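Local coordinates for penicillin binding protein 2X (Streptococcus thermophilus, PDB 5U47) that is probably a transpeptidase that cross-links peptidoglycan strands during septal wall synthesis, and is thought to be inactivated by beta-lactams, at residues S51-V56 with A102-F107; V70-F75 with Q96-G101. The protein carries 1 engineered substitution. All blocks are in the same frame, centred on the assembly; numbering follows the deposited sequence.

Contact 1 (S51-V56 with A102-F107); sequences SIYAIV and AYQVSF
Ala54 and Val105 face each other as an antiparallel hydrogen-bonded pair and exchange two backbone bonds. Ala54 N gives its hydrogen to Val105 O at 2.9 Å, and Val105 N returns one of the same length to Ala54 O, nearly straight at 169°. A third bond, more bent, from Val56 N to Tyr103 O at 2.8 Å, extends the pairing past Ile55 and Gln104, the non-hydrogen-bonded pair. CA-H groups of Tyr53 and Ile55 also lean on the carbonyls of Val105 and Tyr103, and Gln104 CA does the same to Ala54 O.

Gln104 brings a polar side chain across to Tyr53 and Ile55 of strand 42-55, CG set anti to the backbone N (chi1 -172°) and the chain extended beyond it. NE2 sits 3.5 Å from both Tyr53 CB and Ile55 CG1, the amide plane turned 38° from the tyrosine ring. NE2 donates to the carbonyl of Leu203, so the amide nitrogen rests on carbon while its hydrogen bond is made outside the pair of strands.

Apolar packing takes up the rest. The Ile55 and Tyr103 side chains lie side by side, pointing the same way, with Ile55 CG2 3.9 Å from Tyr103 CE1. On the face that carries Ala54, the Phe107 ring presents its edge: CE1 meets Ala54 CB at 3.7 Å, and CD1 lies 3.8 Å from Ile52 O, in the ring plane. Leu97 of helix 90-97 touches both Ala54 and Phe107, placing this face against the helices, while strand 134-143 continues the sheet beyond strand 42-55.

The chemistry is divided: main-chain bonds set the register of strand 104-105 on strand 42-55, the Gln104 amide lies against Tyr53 and Ile55 on one face, and Ala54, Val105 and Phe107 make the other apolar, toward Leu97.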
loop_
_atom_site.group_PDB
_atom_site.type_symbol
_atom_site.label_atom_id
_atom_site.label_comp_id
_atom_site.label_asym_id
_atom_site.label_seq_id
_atom_site.Cartn_x
_atom_site.Cartn_y
_atom_site.Cartn_z
ATOM N N SER A 51 30.199 2.288 -18.325
ATOM C CA SER A 51 31.016 3.464 -18.556
ATOM C C SER A 51 32.391 2.963 -18.956
ATOM O O SER A 51 32.983 2.121 -18.250
ATOM C CB SER A 51 31.136 4.334 -17.306
ATOM O OG SER A 51 29.886 4.875 -16.932
ATOM N N ILE A 52 32.898 3.491 -20.074
ATOM C CA ILE A 52 34.187 3.057 -20.625
ATOM C C ILE A 52 35.345 3.923 -20.109
ATOM O O ILE A 52 35.236 5.147 -20.026
ATOM C CB ILE A 52 34.161 2.997 -22.185
ATOM C CG1 ILE A 52 35.423 2.306 -22.714
ATOM C CG2 ILE A 52 33.985 4.383 -22.817
ATOM C CD1 ILE A 52 35.414 2.074 -24.214
ATOM N N TYR A 53 36.443 3.262 -19.753
ATOM C CA TYR A 53 37.652 3.930 -19.264
ATOM C C TYR A 53 38.869 3.411 -19.997
ATOM O O TYR A 53 38.856 2.304 -20.538
ATOM C CB TYR A 53 37.855 3.679 -17.769
ATOM C CG TYR A 53 36.752 4.235 -16.916
ATOM C CD1 TYR A 53 35.585 3.500 -16.692
ATOM C CD2 TYR A 53 36.869 5.486 -16.323
ATOM C CE1 TYR A 53 34.558 4.004 -15.914
ATOM C CE2 TYR A 53 35.850 5.999 -15.540
ATOM C CZ TYR A 53 34.690 5.256 -15.339
ATOM O OH TYR A 53 33.668 5.762 -14.562
ATOM N N ALA A 54 39.920 4.222 -20.005
ATOM C CA ALA A 54 41.185 3.854 -20.641
ATOM C C ALA A 54 42.327 4.171 -19.682
ATOM O O ALA A 54 42.476 5.314 -19.253
ATOM C CB ALA A 54 41.359 4.597 -21.966
ATOM N N ILE A 55 43.094 3.150 -19.301
ATOM C CA ILE A 55 44.242 3.361 -18.430
ATOM C C ILE A 55 45.442 3.677 -19.326
ATOM O O ILE A 55 45.846 2.843 -20.147
ATOM C CB ILE A 55 44.533 2.147 -17.535
ATOM C CG1 ILE A 55 43.398 1.967 -16.524
ATOM C CG2 ILE A 55 45.877 2.336 -16.815
ATOM C CD1 ILE A 55 43.570 0.755 -15.632
ATOM N N VAL A 56 45.989 4.882 -19.159
ATOM C CA VAL A 56 47.129 5.363 -19.971
ATOM C C VAL A 56 48.455 5.452 -19.220
ATOM O O VAL A 56 49.492 5.692 -19.848
ATOM C CB VAL A 56 46.833 6.758 -20.586
ATOM C CG1 VAL A 56 45.665 6.671 -21.566
ATOM C CG2 VAL A 56 46.561 7.813 -19.504
ATOM N N ALA A 102 47.431 11.955 -16.016
ATOM C CA ALA A 102 46.280 11.071 -15.803
ATOM C C ALA A 102 46.674 9.596 -15.758
ATOM O O ALA A 102 47.598 9.162 -16.466
ATOM C CB ALA A 102 45.247 11.291 -16.896
ATOM N N TYR A 103 45.962 8.833 -14.928
ATOM C CA TYR A 103 46.208 7.405 -14.791
ATOM C C TYR A 103 45.187 6.697 -15.680
ATOM O O TYR A 103 45.546 5.984 -16.632
ATOM C CB TYR A 103 46.087 6.957 -13.323
ATOM C CG TYR A 103 46.865 5.686 -13.016
ATOM C CD1 TYR A 103 46.440 4.446 -13.493
ATOM C CD2 TYR A 103 48.038 5.728 -12.245
ATOM C CE1 TYR A 103 47.158 3.281 -13.216
ATOM C CE2 TYR A 103 48.763 4.569 -11.963
ATOM C CZ TYR A 103 48.320 3.345 -12.451
ATOM O OH TYR A 103 49.020 2.179 -12.184
ATOM N N GLN A 104 43.917 6.935 -15.372
ATOM C CA GLN A 104 42.807 6.380 -16.109
ATOM C C GLN A 104 41.906 7.530 -16.509
ATOM O O GLN A 104 41.599 8.392 -15.685
ATOM C CB GLN A 104 42.031 5.400 -15.221
ATOM C CG GLN A 104 40.953 4.609 -15.943
ATOM C CD GLN A 104 40.259 3.606 -15.027
ATOM O OE1 GLN A 104 39.854 3.946 -13.916
ATOM N NE2 GLN A 104 40.105 2.371 -15.501
ATOM N N VAL A 105 41.471 7.529 -17.764
ATOM C CA VAL A 105 40.602 8.581 -18.267
ATOM C C VAL A 105 39.265 8.017 -18.754
ATOM O O VAL A 105 39.161 6.830 -19.107
ATOM C CB VAL A 105 41.285 9.378 -19.401
ATOM C CG1 VAL A 105 42.661 9.857 -18.942
ATOM C CG2 VAL A 105 41.413 8.540 -20.676
ATOM N N SER A 106 38.255 8.883 -18.764
ATOM C CA SER A 106 36.912 8.542 -19.224
ATOM C C SER A 106 36.642 9.275 -20.546
ATOM O O SER A 106 37.530 9.943 -21.078
ATOM C CB SER A 106 35.879 8.883 -18.147
ATOM O OG SER A 106 35.941 10.251 -17.800
ATOM N N PHE A 107 35.426 9.158 -21.071
ATOM C CA PHE A 107 35.107 9.730 -22.377
ATOM C C PHE A 107 33.763 10.461 -22.441
ATOM O O PHE A 107 33.098 10.461 -23.483
ATOM C CB PHE A 107 35.197 8.615 -23.438
ATOM C CG PHE A 107 36.581 8.043 -23.590
ATOM C CD1 PHE A 107 37.009 6.980 -22.795
ATOM C CD2 PHE A 107 37.469 8.580 -24.510
ATOM C CE1 PHE A 107 38.293 6.468 -22.925
ATOM C CE2 PHE A 107 38.751 8.072 -24.640
ATOM C CZ PHE A 107 39.165 7.014 -23.851
#

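Contact 2 (V70-F75 with Q96-G101); sequences VQESQF and QLRTKG
The Phe75 ring lies between Leu97 on one face and Glu72 of its own segment on the other. Leu97 CB makes a CH-pi contact, 3.7 Å from the ring centroid and 17° off the normal. Glu72 CA sits 3.5 Å above the opposite face, displaced toward the rim. At the edge, in the ring plane, comes Arg98 CG, 3.7 Å from Phe75 CE2. The second flat group, the Arg98 guanidinium, has Phe75 CD2 over one face and Glu72 OE1 at its edge, its plane 61° from that of the ring.

The phenylalanine and leucine side chains slide past each other in opposite directions. Leu97 O approaches Phe75 CZ at 3.2 Å, while Leu97 CD1 reaches back to the Phe75 carbonyl oxygen. Deeper in, Leu97 CD2 meets Val70 CG1 at 4.1 Å, the two side chains crossing at about a right angle; Val78 of helix 72-86 touches both residues.

The charged pair is loose by comparison. Arg98 CG stands anti to its carbonyl carbon (chi1 -58°), which puts it at the phenylalanine edge, and the chain then runs extended to NE. Glu72 OE1 and Arg98 NH1 form a long salt bridge of 3.9 Å. Both residues are exposed, so water probably weakens this attraction, and no hydrogen bond joins the segments.

Within 70-75, Gln74 OE1 takes the backbone N-H of Gln71 at 2.9 Å, while Gln74 N donates to Gln71 O, tying the two residues in both directions at the start of the helix. The arrangement is that of a helical hairpin in the dimerisation domain: the beginning of helix 72-86 packs beside the end of helix 90-97, with Leu97 laid over one face of the Phe75 ring where they meet.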
loop_
_atom_site.group_PDB
_atom_site.type_symbol
_atom_site.label_atom_id
_atom_site.label_comp_id
_atom_site.label_asym_id
_atom_site.label_seq_id
_atom_site.Cartn_x
_atom_site.Cartn_y
_atom_site.Cartn_z
ATOM N N VAL A 70 46.983 1.311 -22.442
ATOM C CA VAL A 70 46.777 1.581 -23.863
ATOM C C VAL A 70 48.007 2.376 -24.326
ATOM O O VAL A 70 48.325 3.434 -23.767
ATOM C CB VAL A 70 45.452 2.334 -24.141
ATOM C CG1 VAL A 70 45.409 3.705 -23.459
ATOM C CG2 VAL A 70 45.220 2.475 -25.644
ATOM N N GLN A 71 48.705 1.858 -25.326
ATOM C CA GLN A 71 49.926 2.514 -25.788
ATOM C C GLN A 71 49.610 3.573 -26.836
ATOM O O GLN A 71 48.596 3.469 -27.545
ATOM C CB GLN A 71 50.898 1.477 -26.341
ATOM C CG GLN A 71 51.187 0.352 -25.365
ATOM C CD GLN A 71 52.288 -0.571 -25.845
ATOM O OE1 GLN A 71 53.337 -0.117 -26.305
ATOM N NE2 GLN A 71 52.064 -1.876 -25.715
ATOM N N GLU A 72 50.473 4.589 -26.925
ATOM C CA GLU A 72 50.296 5.684 -27.902
ATOM C C GLU A 72 50.241 5.183 -29.345
ATOM O O GLU A 72 49.504 5.734 -30.157
ATOM C CB GLU A 72 51.370 6.764 -27.746
ATOM C CG GLU A 72 51.268 7.515 -26.427
ATOM C CD GLU A 72 52.136 8.761 -26.375
ATOM O OE1 GLU A 72 52.177 9.518 -27.381
ATOM O OE2 GLU A 72 52.759 9.003 -25.314
ATOM N N SER A 73 51.000 4.125 -29.652
ATOM C CA SER A 73 50.958 3.529 -30.997
ATOM C C SER A 73 49.535 3.074 -31.373
ATOM O O SER A 73 49.201 2.977 -32.552
ATOM C CB SER A 73 51.941 2.355 -31.107
ATOM O OG SER A 73 51.674 1.339 -30.155
ATOM N N GLN A 74 48.705 2.843 -30.350
ATOM C CA GLN A 74 47.320 2.382 -30.516
ATOM C C GLN A 74 46.240 3.459 -30.344
ATOM O O GLN A 74 45.072 3.196 -30.656
ATOM C CB GLN A 74 47.034 1.277 -29.499
ATOM C CG GLN A 74 47.918 0.042 -29.619
ATOM C CD GLN A 74 47.913 -0.766 -28.344
ATOM O OE1 GLN A 74 48.137 -0.225 -27.257
ATOM N NE2 GLN A 74 47.685 -2.066 -28.465
ATOM N N PHE A 75 46.602 4.634 -29.820
ATOM C CA PHE A 75 45.637 5.741 -29.613
ATOM C C PHE A 75 44.683 5.982 -30.804
ATOM O O PHE A 75 43.461 6.087 -30.626
ATOM C CB PHE A 75 46.407 7.037 -29.296
ATOM C CG PHE A 75 46.785 7.211 -27.843
ATOM C CD1 PHE A 75 46.945 6.125 -26.977
ATOM C CD2 PHE A 75 47.053 8.487 -27.353
ATOM C CE1 PHE A 75 47.308 6.319 -25.648
ATOM C CE2 PHE A 75 47.432 8.682 -26.027
ATOM C CZ PHE A 75 47.558 7.595 -25.173
ATOM N N GLN A 96 41.584 13.149 -24.770
ATOM C CA GLN A 96 41.442 12.472 -23.478
ATOM C C GLN A 96 42.563 11.473 -23.212
ATOM O O GLN A 96 43.154 11.472 -22.135
ATOM C CB GLN A 96 40.091 11.753 -23.389
ATOM C CG GLN A 96 38.868 12.660 -23.333
ATOM C CD GLN A 96 38.829 13.509 -22.080
ATOM O OE1 GLN A 96 39.565 14.481 -21.946
ATOM N NE2 GLN A 96 37.951 13.159 -21.167
ATOM N N LEU A 97 42.848 10.631 -24.204
ATOM C CA LEU A 97 43.897 9.625 -24.097
ATOM C C LEU A 97 45.269 10.236 -23.797
ATOM O O LEU A 97 46.078 9.612 -23.103
ATOM C CB LEU A 97 43.951 8.761 -25.372
ATOM C CG LEU A 97 42.806 7.759 -25.589
ATOM C CD1 LEU A 97 42.866 7.134 -26.976
ATOM C CD2 LEU A 97 42.836 6.680 -24.513
ATOM N N ARG A 98 45.511 11.454 -24.302
ATOM C CA ARG A 98 46.774 12.181 -24.069
ATOM C C ARG A 98 46.759 13.110 -22.831
ATOM O O ARG A 98 47.690 13.886 -22.661
ATOM C CB ARG A 98 47.134 13.040 -25.297
ATOM C CG ARG A 98 47.282 12.286 -26.608
ATOM C CD ARG A 98 47.539 13.254 -27.753
ATOM N NE ARG A 98 47.303 12.653 -29.068
ATOM C CZ ARG A 98 48.132 11.824 -29.706
ATOM N NH1 ARG A 98 49.289 11.435 -29.159
ATOM N NH2 ARG A 98 47.789 11.360 -30.908
ATOM N N THR A 99 45.731 13.049 -21.978
ATOM C CA THR A 99 45.682 13.933 -20.795
ATOM C C THR A 99 46.973 13.818 -19.966
ATOM O O THR A 99 47.446 12.705 -19.693
ATOM C CB THR A 99 44.490 13.610 -19.857
ATOM O OG1 THR A 99 43.273 13.472 -20.608
ATOM C CG2 THR A 99 44.317 14.707 -18.785
ATOM N N LYS A 100 47.538 14.964 -19.577
ATOM C CA LYS A 100 48.761 14.992 -18.754
ATOM C C LYS A 100 48.533 14.601 -17.295
ATOM O O LYS A 100 47.579 15.061 -16.666
ATOM C CB LYS A 100 49.441 16.368 -18.794
ATOM C CG LYS A 100 50.544 16.489 -19.827
ATOM C CD LYS A 100 51.309 17.794 -19.657
ATOM C CE LYS A 100 52.752 17.661 -20.124
ATOM N NZ LYS A 100 53.562 16.796 -19.219
ATOM N N GLY A 101 49.431 13.762 -16.767
ATOM C CA GLY A 101 49.367 13.299 -15.373
ATOM C C GLY A 101 48.233 12.341 -15.020
ATOM O O GLY A 101 48.104 11.942 -13.861
#

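Contact 2 is nested in the chain loop that contact 1 closes: strand 42-55 leads to the two helices, and the chain returns as strand 104-105. Their centres are 9 Å apart, and they touch directly. Ile55 O and Val70 N, 3.0 Å apart, probably share a hydrogen bond, as do Ser106 O and Gln96 NE2 at 3.2 Å. Between these ties Val56 CG1 packs on Val70 CG1 at 3.5 Å. Strand pair and helix pair thus pack on one another in the dimerisation domain; the centre of contact 1 lies about 45 Å, and that of contact 2 about 54 Å, from the centre of the chain. The serine that beta-lactams are expected to acylate is probably in the transpeptidase domain.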